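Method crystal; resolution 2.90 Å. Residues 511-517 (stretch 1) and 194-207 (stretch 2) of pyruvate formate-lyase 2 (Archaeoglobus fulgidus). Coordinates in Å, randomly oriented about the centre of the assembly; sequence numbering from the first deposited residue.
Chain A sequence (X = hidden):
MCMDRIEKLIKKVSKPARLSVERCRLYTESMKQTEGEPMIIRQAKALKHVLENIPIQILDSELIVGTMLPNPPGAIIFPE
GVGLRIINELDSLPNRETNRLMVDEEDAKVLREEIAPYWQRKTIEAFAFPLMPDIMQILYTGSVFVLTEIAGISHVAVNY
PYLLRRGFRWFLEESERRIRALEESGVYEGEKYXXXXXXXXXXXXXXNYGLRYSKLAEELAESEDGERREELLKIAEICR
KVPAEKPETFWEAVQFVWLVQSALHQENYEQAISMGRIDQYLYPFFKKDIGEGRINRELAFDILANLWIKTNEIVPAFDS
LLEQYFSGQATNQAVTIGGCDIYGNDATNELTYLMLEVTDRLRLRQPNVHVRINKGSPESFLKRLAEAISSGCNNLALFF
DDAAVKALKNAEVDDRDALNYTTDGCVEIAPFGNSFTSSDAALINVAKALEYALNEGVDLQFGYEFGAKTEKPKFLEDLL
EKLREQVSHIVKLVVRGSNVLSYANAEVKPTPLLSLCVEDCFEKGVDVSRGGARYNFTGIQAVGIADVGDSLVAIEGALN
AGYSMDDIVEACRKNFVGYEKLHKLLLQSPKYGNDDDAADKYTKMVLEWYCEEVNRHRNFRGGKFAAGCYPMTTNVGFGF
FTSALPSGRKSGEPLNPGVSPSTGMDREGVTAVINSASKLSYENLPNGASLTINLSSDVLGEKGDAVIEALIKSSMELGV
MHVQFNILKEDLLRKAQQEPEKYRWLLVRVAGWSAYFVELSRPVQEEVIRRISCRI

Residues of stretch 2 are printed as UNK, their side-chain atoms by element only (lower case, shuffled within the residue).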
ATOM      1  N   THR A 511     -24.646  -6.323  -0.916  1.00 33.38           N
ATOM      2  CA  THR A 511     -25.866  -5.536  -1.003  1.00 33.47           C
ATOM      3  C   THR A 511     -25.673  -4.257  -1.812  1.00 33.75           C
ATOM      4  O   THR A 511     -25.489  -3.179  -1.245  1.00 33.86           O
ATOM      5  CB  THR A 511     -26.385  -5.205   0.399  1.00 33.57           C
ATOM      6  OG1 THR A 511     -25.356  -4.564   1.166  1.00 33.09           O
ATOM      7  CG2 THR A 511     -26.833  -6.483   1.120  1.00 34.04           C
ATOM      8  N   PRO A 512     -25.708  -4.378  -3.149  1.00 33.94           N
ATOM      9  CA  PRO A 512     -25.361  -3.319  -4.097  1.00 34.08           C
ATOM     10  C   PRO A 512     -26.178  -2.037  -4.042  1.00 34.21           C
ATOM     11  O   PRO A 512     -25.616  -0.971  -4.243  1.00 34.92           O
ATOM     12  CB  PRO A 512     -25.577  -3.977  -5.462  1.00 34.51           C
ATOM     13  CG  PRO A 512     -25.587  -5.426  -5.204  1.00 34.52           C
ATOM     14  CD  PRO A 512     -26.080  -5.627  -3.832  1.00 33.73           C
ATOM     15  N   LEU A 513     -27.480  -2.103  -3.818  1.00 34.41           N
ATOM     16  CA  LEU A 513     -28.252  -0.851  -3.737  1.00 34.93           C
ATOM     17  C   LEU A 513     -27.825  -0.016  -2.533  1.00 35.73           C
ATOM     18  O   LEU A 513     -27.528   1.183  -2.691  1.00 36.62           O
ATOM     19  CB  LEU A 513     -29.765  -1.095  -3.732  1.00 34.88           C
ATOM     20  CG  LEU A 513     -30.652   0.144  -3.602  1.00 34.29           C
ATOM     21  CD1 LEU A 513     -30.453   1.089  -4.759  1.00 33.12           C
ATOM     22  CD2 LEU A 513     -32.118  -0.251  -3.481  1.00 34.73           C
ATOM     23  N   LEU A 514     -27.745  -0.673  -1.365  1.00 35.59           N
ATOM     24  CA  LEU A 514     -27.264  -0.081  -0.133  1.00 35.29           C
ATOM     25  C   LEU A 514     -25.873   0.501  -0.306  1.00 35.86           C
ATOM     26  O   LEU A 514     -25.588   1.592   0.188  1.00 36.23           O
ATOM     27  CB  LEU A 514     -27.264  -1.122   0.982  1.00 35.29           C
ATOM     28  CG  LEU A 514     -26.758  -0.636   2.344  1.00 34.56           C
ATOM     29  CD1 LEU A 514     -27.610   0.512   2.840  1.00 33.13           C
ATOM     30  CD2 LEU A 514     -26.695  -1.764   3.355  1.00 34.64           C
ATOM     31  N   SER A 515     -25.018  -0.207  -1.032  1.00 36.23           N
ATOM     32  CA  SER A 515     -23.700   0.319  -1.381  1.00 36.88           C
ATOM     33  C   SER A 515     -23.738   1.669  -2.078  1.00 36.98           C
ATOM     34  O   SER A 515     -22.908   2.512  -1.795  1.00 37.23           O
ATOM     35  CB  SER A 515     -22.936  -0.661  -2.261  1.00 37.08           C
ATOM     36  OG  SER A 515     -22.509  -1.747  -1.486  1.00 37.86           O
ATOM     37  N   LEU A 516     -24.708   1.907  -2.952  1.00 36.89           N
ATOM     38  CA  LEU A 516     -24.762   3.204  -3.614  1.00 37.16           C
ATOM     39  C   LEU A 516     -25.024   4.299  -2.607  1.00 37.69           C
ATOM     40  O   LEU A 516     -24.568   5.441  -2.761  1.00 37.62           O
ATOM     41  CB  LEU A 516     -25.829   3.229  -4.699  1.00 37.12           C
ATOM     42  CG  LEU A 516     -25.372   2.999  -6.143  1.00 36.04           C
ATOM     43  CD1 LEU A 516     -24.236   1.991  -6.230  1.00 35.60           C
ATOM     44  CD2 LEU A 516     -26.552   2.527  -6.956  1.00 34.57           C
ATOM     45  N   CYS A 517     -25.729   3.920  -1.547  1.00 38.27           N
ATOM     46  CA  CYS A 517     -26.156   4.863  -0.538  1.00 38.67           C
ATOM     47  C   CYS A 517     -25.169   5.066   0.581  1.00 38.78           C
ATOM     48  O   CYS A 517     -25.523   5.742   1.542  1.00 39.56           O
ATOM     49  CB  CYS A 517     -27.427   4.374   0.139  1.00 38.69           C
ATOM     50  SG  CYS A 517     -28.697   3.760  -0.917  1.00 39.11           S
ATOM     51  N   UNK A 194     -17.550  -6.230 -11.718  1.00 37.89           N
ATOM     52  CA  UNK A 194     -18.756  -6.827 -11.154  1.00 37.23           C
ATOM     53  C   UNK A 194     -19.590  -5.825 -10.382  1.00 36.77           C
ATOM     54  O   UNK A 194     -20.824  -5.856 -10.446  1.00 36.35           O
ATOM     55  c   UNK A 194     -18.370  -7.948 -10.191  1.00 37.37           C
ATOM     56  o   UNK A 194     -17.659  -8.977 -10.848  1.00 38.05           O
ATOM     57  N   UNK A 195     -18.906  -4.949  -9.643  1.00 36.44           N
ATOM     58  CA  UNK A 195     -19.580  -3.936  -8.838  1.00 36.33           C
ATOM     59  C   UNK A 195     -20.375  -2.976  -9.702  1.00 36.39           C
ATOM     60  O   UNK A 195     -21.567  -2.807  -9.507  1.00 36.54           O
ATOM     61  c   UNK A 195     -19.720  -2.336  -5.929  1.00 36.18           C
ATOM     62  c   UNK A 195     -20.307  -1.338  -5.170  1.00 36.12           C
ATOM     63  c   UNK A 195     -18.595  -3.142  -8.001  1.00 36.00           C
ATOM     64  c   UNK A 195     -19.356  -0.773  -7.678  1.00 35.73           C
ATOM     65  c   UNK A 195     -19.949   0.224  -6.929  1.00 35.30           C
ATOM     66  c   UNK A 195     -20.419  -0.055  -5.681  1.00 35.56           C
ATOM     67  c   UNK A 195     -19.235  -2.064  -7.188  1.00 35.92           C
ATOM     68  N   UNK A 196     -19.705  -2.343 -10.653  1.00 36.24           N
ATOM     69  CA  UNK A 196     -20.382  -1.411 -11.536  1.00 36.08           C
ATOM     70  C   UNK A 196     -21.472  -2.066 -12.407  1.00 36.30           C
ATOM     71  O   UNK A 196     -22.520  -1.448 -12.694  1.00 36.07           O
ATOM     72  c   UNK A 196     -17.263   2.178  -9.850  1.00 35.19           C
ATOM     73  c   UNK A 196     -19.358  -0.632 -12.347  1.00 35.62           C
ATOM     74  o   UNK A 196     -16.617   3.103  -9.066  1.00 34.07           O
ATOM     75  c   UNK A 196     -17.222   0.447 -11.492  1.00 34.27           C
ATOM     76  c   UNK A 196     -18.615   0.369 -11.483  1.00 35.23           C
ATOM     77  c   UNK A 196     -18.644   2.116  -9.815  1.00 36.05           C
ATOM     78  c   UNK A 196     -19.311   1.211 -10.632  1.00 35.49           C
ATOM     79  c   UNK A 196     -16.547   1.344 -10.692  1.00 34.19           C
ATOM     80  N   UNK A 197     -21.253  -3.331 -12.766  1.00 36.18           N
ATOM     81  CA  UNK A 197     -22.297  -4.103 -13.397  1.00 36.21           C
ATOM     82  C   UNK A 197     -23.510  -4.218 -12.503  1.00 36.66           C
ATOM     83  O   UNK A 197     -24.640  -4.107 -12.983  1.00 37.14           O
ATOM     84  o   UNK A 197     -22.439  -4.722 -16.459  1.00 29.28           O
ATOM     85  n   UNK A 197     -20.289  -4.936 -17.116  1.00 34.02           N
ATOM     86  c   UNK A 197     -21.262  -5.048 -16.219  1.00 33.69           C
ATOM     87  c   UNK A 197     -20.819  -5.605 -14.880  1.00 35.48           C
ATOM     88  c   UNK A 197     -21.834  -5.503 -13.754  1.00 35.84           C
ATOM     89  N   UNK A 198     -23.282  -4.435 -11.210  1.00 36.65           N
ATOM     90  CA  UNK A 198     -24.387  -4.563 -10.282  1.00 36.55           C
ATOM     91  C   UNK A 198     -25.060  -3.216 -10.092  1.00 36.69           C
ATOM     92  O   UNK A 198     -26.283  -3.130 -10.134  1.00 36.92           O
ATOM     93  c   UNK A 198     -23.911  -5.113  -8.958  1.00 36.89           C
ATOM     94  N   UNK A 199     -24.251  -2.173  -9.919  1.00 36.57           N
ATOM     95  CA  UNK A 199     -24.738  -0.829  -9.692  1.00 36.67           C
ATOM     96  C   UNK A 199     -25.686  -0.397 -10.809  1.00 37.34           C
ATOM     97  O   UNK A 199     -26.782   0.078 -10.509  1.00 37.55           O
ATOM     98  c   UNK A 199     -23.578   0.136  -9.570  1.00 36.28           C
ATOM     99  N   UNK A 200     -25.258  -0.587 -12.069  1.00 37.65           N
ATOM    100  CA  UNK A 200     -26.062  -0.351 -13.269  1.00 37.82           C
ATOM    101  C   UNK A 200     -27.453  -0.969 -13.182  1.00 38.67           C
ATOM    102  O   UNK A 200     -28.467  -0.255 -13.215  1.00 38.39           O
ATOM    103  n   UNK A 200     -26.794  -1.268 -18.877  1.00 39.92           N
ATOM    104  c   UNK A 200     -26.423  -2.239 -17.799  1.00 38.13           C
ATOM    105  c   UNK A 200     -25.409  -1.594 -16.887  1.00 37.09           C
ATOM    106  c   UNK A 200     -25.355  -0.972 -14.472  1.00 37.99           C
ATOM    107  c   UNK A 200     -26.084  -0.805 -15.811  1.00 37.06           C
ATOM    108  N   UNK A 201     -27.471  -2.300 -13.078  1.00 39.39           N
ATOM    109  CA  UNK A 201     -28.674  -3.101 -12.857  1.00 40.20           C
ATOM    110  C   UNK A 201     -29.548  -2.547 -11.726  1.00 40.78           C
ATOM    111  O   UNK A 201     -30.739  -2.296 -11.909  1.00 41.41           O
ATOM    112  c   UNK A 201     -27.137  -6.641 -13.531  1.00 40.20           C
ATOM    113  c   UNK A 201     -28.295  -4.578 -12.541  1.00 40.23           C
ATOM    114  c   UNK A 201     -27.656  -5.229 -13.766  1.00 40.14           C
ATOM    115  c   UNK A 201     -29.509  -5.400 -12.136  1.00 40.25           C
ATOM    116  N   UNK A 202     -28.943  -2.321 -10.573  1.00 41.06           N
ATOM    117  CA  UNK A 202     -29.669  -1.852  -9.399  1.00 41.57           C
ATOM    118  C   UNK A 202     -30.211  -0.415  -9.534  1.00 42.10           C
ATOM    119  O   UNK A 202     -31.258  -0.088  -8.967  1.00 42.33           O
ATOM    120  c   UNK A 202     -28.568  -0.818  -7.354  1.00 40.50           C
ATOM    121  c   UNK A 202     -28.795  -2.076  -8.136  1.00 41.37           C
ATOM    122  c   UNK A 202     -29.356  -3.190  -7.309  1.00 41.39           C
ATOM    123  N   UNK A 203     -29.529   0.418 -10.316  1.00 42.54           N
ATOM    124  CA  UNK A 203     -30.030   1.752 -10.614  1.00 43.62           C
ATOM    125  C   UNK A 203     -31.259   1.695 -11.518  1.00 43.88           C
ATOM    126  O   UNK A 203     -32.261   2.356 -11.248  1.00 44.07           O
ATOM    127  c   UNK A 203     -28.947   2.593 -11.280  1.00 43.72           C
ATOM    128  o   UNK A 203     -27.809   2.660 -10.445  1.00 45.32           O
ATOM    129  N   UNK A 204     -31.159   0.893 -12.579  1.00 44.19           N
ATOM    130  CA  UNK A 204     -32.250   0.638 -13.517  1.00 44.40           C
ATOM    131  C   UNK A 204     -33.508   0.160 -12.812  1.00 44.52           C
ATOM    132  O   UNK A 204     -34.586   0.648 -13.086  1.00 44.78           O
ATOM    133  c   UNK A 204     -31.827  -0.408 -14.550  1.00 44.47           C
ATOM    134  o   UNK A 204     -29.296  -0.591 -17.198  1.00 46.39           O
ATOM    135  o   UNK A 204     -30.358  -2.151 -16.070  1.00 47.50           O
ATOM    136  c   UNK A 204     -31.012   0.135 -15.706  1.00 44.62           C
ATOM    137  c   UNK A 204     -30.166  -0.945 -16.374  1.00 46.49           C
ATOM    138  N   UNK A 205     -33.345  -0.790 -11.902  1.00 44.74           N
ATOM    139  CA  UNK A 205     -34.418  -1.309 -11.072  1.00 44.99           C
ATOM    140  C   UNK A 205     -35.183  -0.205 -10.335  1.00 45.49           C
ATOM    141  O   UNK A 205     -36.422  -0.178 -10.357  1.00 45.35           O
ATOM    142  c   UNK A 205     -33.839  -2.278 -10.071  1.00 44.58           C
ATOM    143  N   UNK A 206     -34.429   0.696  -9.697  1.00 45.95           N
ATOM    144  CA  UNK A 206     -34.985   1.744  -8.847  1.00 46.28           C
ATOM    145  C   UNK A 206     -35.707   2.810  -9.659  1.00 46.59           C
ATOM    146  O   UNK A 206     -36.796   3.256  -9.268  1.00 46.44           O
ATOM    147  c   UNK A 206     -33.905   2.323  -7.905  1.00 46.43           C
ATOM    148  c   UNK A 206     -34.025   3.824  -7.741  1.00 46.45           C
ATOM    149  c   UNK A 206     -33.993   1.630  -6.544  1.00 46.92           C
ATOM    150  N   UNK A 207     -35.128   3.154 -10.818  1.00 47.01           N
ATOM    151  CA  UNK A 207     -35.752   4.055 -11.804  1.00 47.14           C
ATOM    152  C   UNK A 207     -37.092   3.488 -12.281  1.00 47.64           C
ATOM    153  O   UNK A 207     -38.124   4.156 -12.205  1.00 47.91           O
ATOM    154  c   UNK A 207     -35.501   5.100 -14.093  1.00 46.66           C
ATOM    155  c   UNK A 207     -34.808   4.323 -12.991  1.00 46.92           C
ATOM    156  c   UNK A 207     -33.597   5.120 -12.521  1.00 46.54           C
ATOM    157  c   UNK A 207     -32.535   5.251 -13.559  1.00 46.14           C
TER

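Position 194 carries one carbon and then one oxygen, out of reach of stretch 1; this is Ser 194. At 195 one carbon leads to a ring of six carbons, and the ring approaches the short helix: Phe 195. Its CE1 lies 4.0 Å from CB of Ser 515, which meets the ring at its edge. Position 196 has the same carbon and ring, now bearing an oxygen, and its CB points away from stretch 1; this is Tyr 196. At 197 three carbons end in one oxygen and one nitrogen, the amide of Gln 197, far from stretch 1.

Positions 198 and 199 each hold a single side-chain carbon. The CB of 198 points toward stretch 1 and lies 4.0 Å from CB of Pro 512, while the CB of 199 is 3.9 Å from CD1 of Leu 516; they are Ala 198 and Ala 199. At 200, where CB points away from stretch 1, four carbons in a row end in nitrogen: Lys 200. Position 201 has four carbons, forked at the first with one arm two carbons long, and touches nothing in stretch 1: Ile 201.

At 202 one carbon carries two others, a short fork aimed at the short helix, which identifies Val 202. Its CG1 is 3.6 Å from CA of Leu 513, so the valine packs close against the backbone as well as the side chains. At 203 one carbon carries one oxygen, which lies 3.7 Å from CD2 of Leu 516: Ser 203. Its OG donates a hydrogen bond to O of Ala 199 (2.8 Å), one turn back. Position 204, three carbons with two terminal oxygens, is Glu 204; its OE1 forms a salt bridge with NZ of Lys 200 at 3.1 Å, outside the contact. The lone carbon of 205 does not reach stretch 1 and belongs to Ala 205. At 206 a carbon again carries two carbons, one of them near Leu 513: this is Val 206, with CG2 4.0 Å from CD1 of Leu 513. The four-carbon fork at 207 is Ile 207, out of reach.

The two helices cross almost perpendicularly, at 89°, with their axes 9.3 Å apart at closest approach. Leu 516 enters a hole formed by Phe 195, Ala 199, Val 202 and Ser 203. No hydrogen bond links the stretches; the contact rests chiefly on apolar packing, with 391 Å² buried.

Stretch 2 194-207: SFYQAAKIVSEAVI
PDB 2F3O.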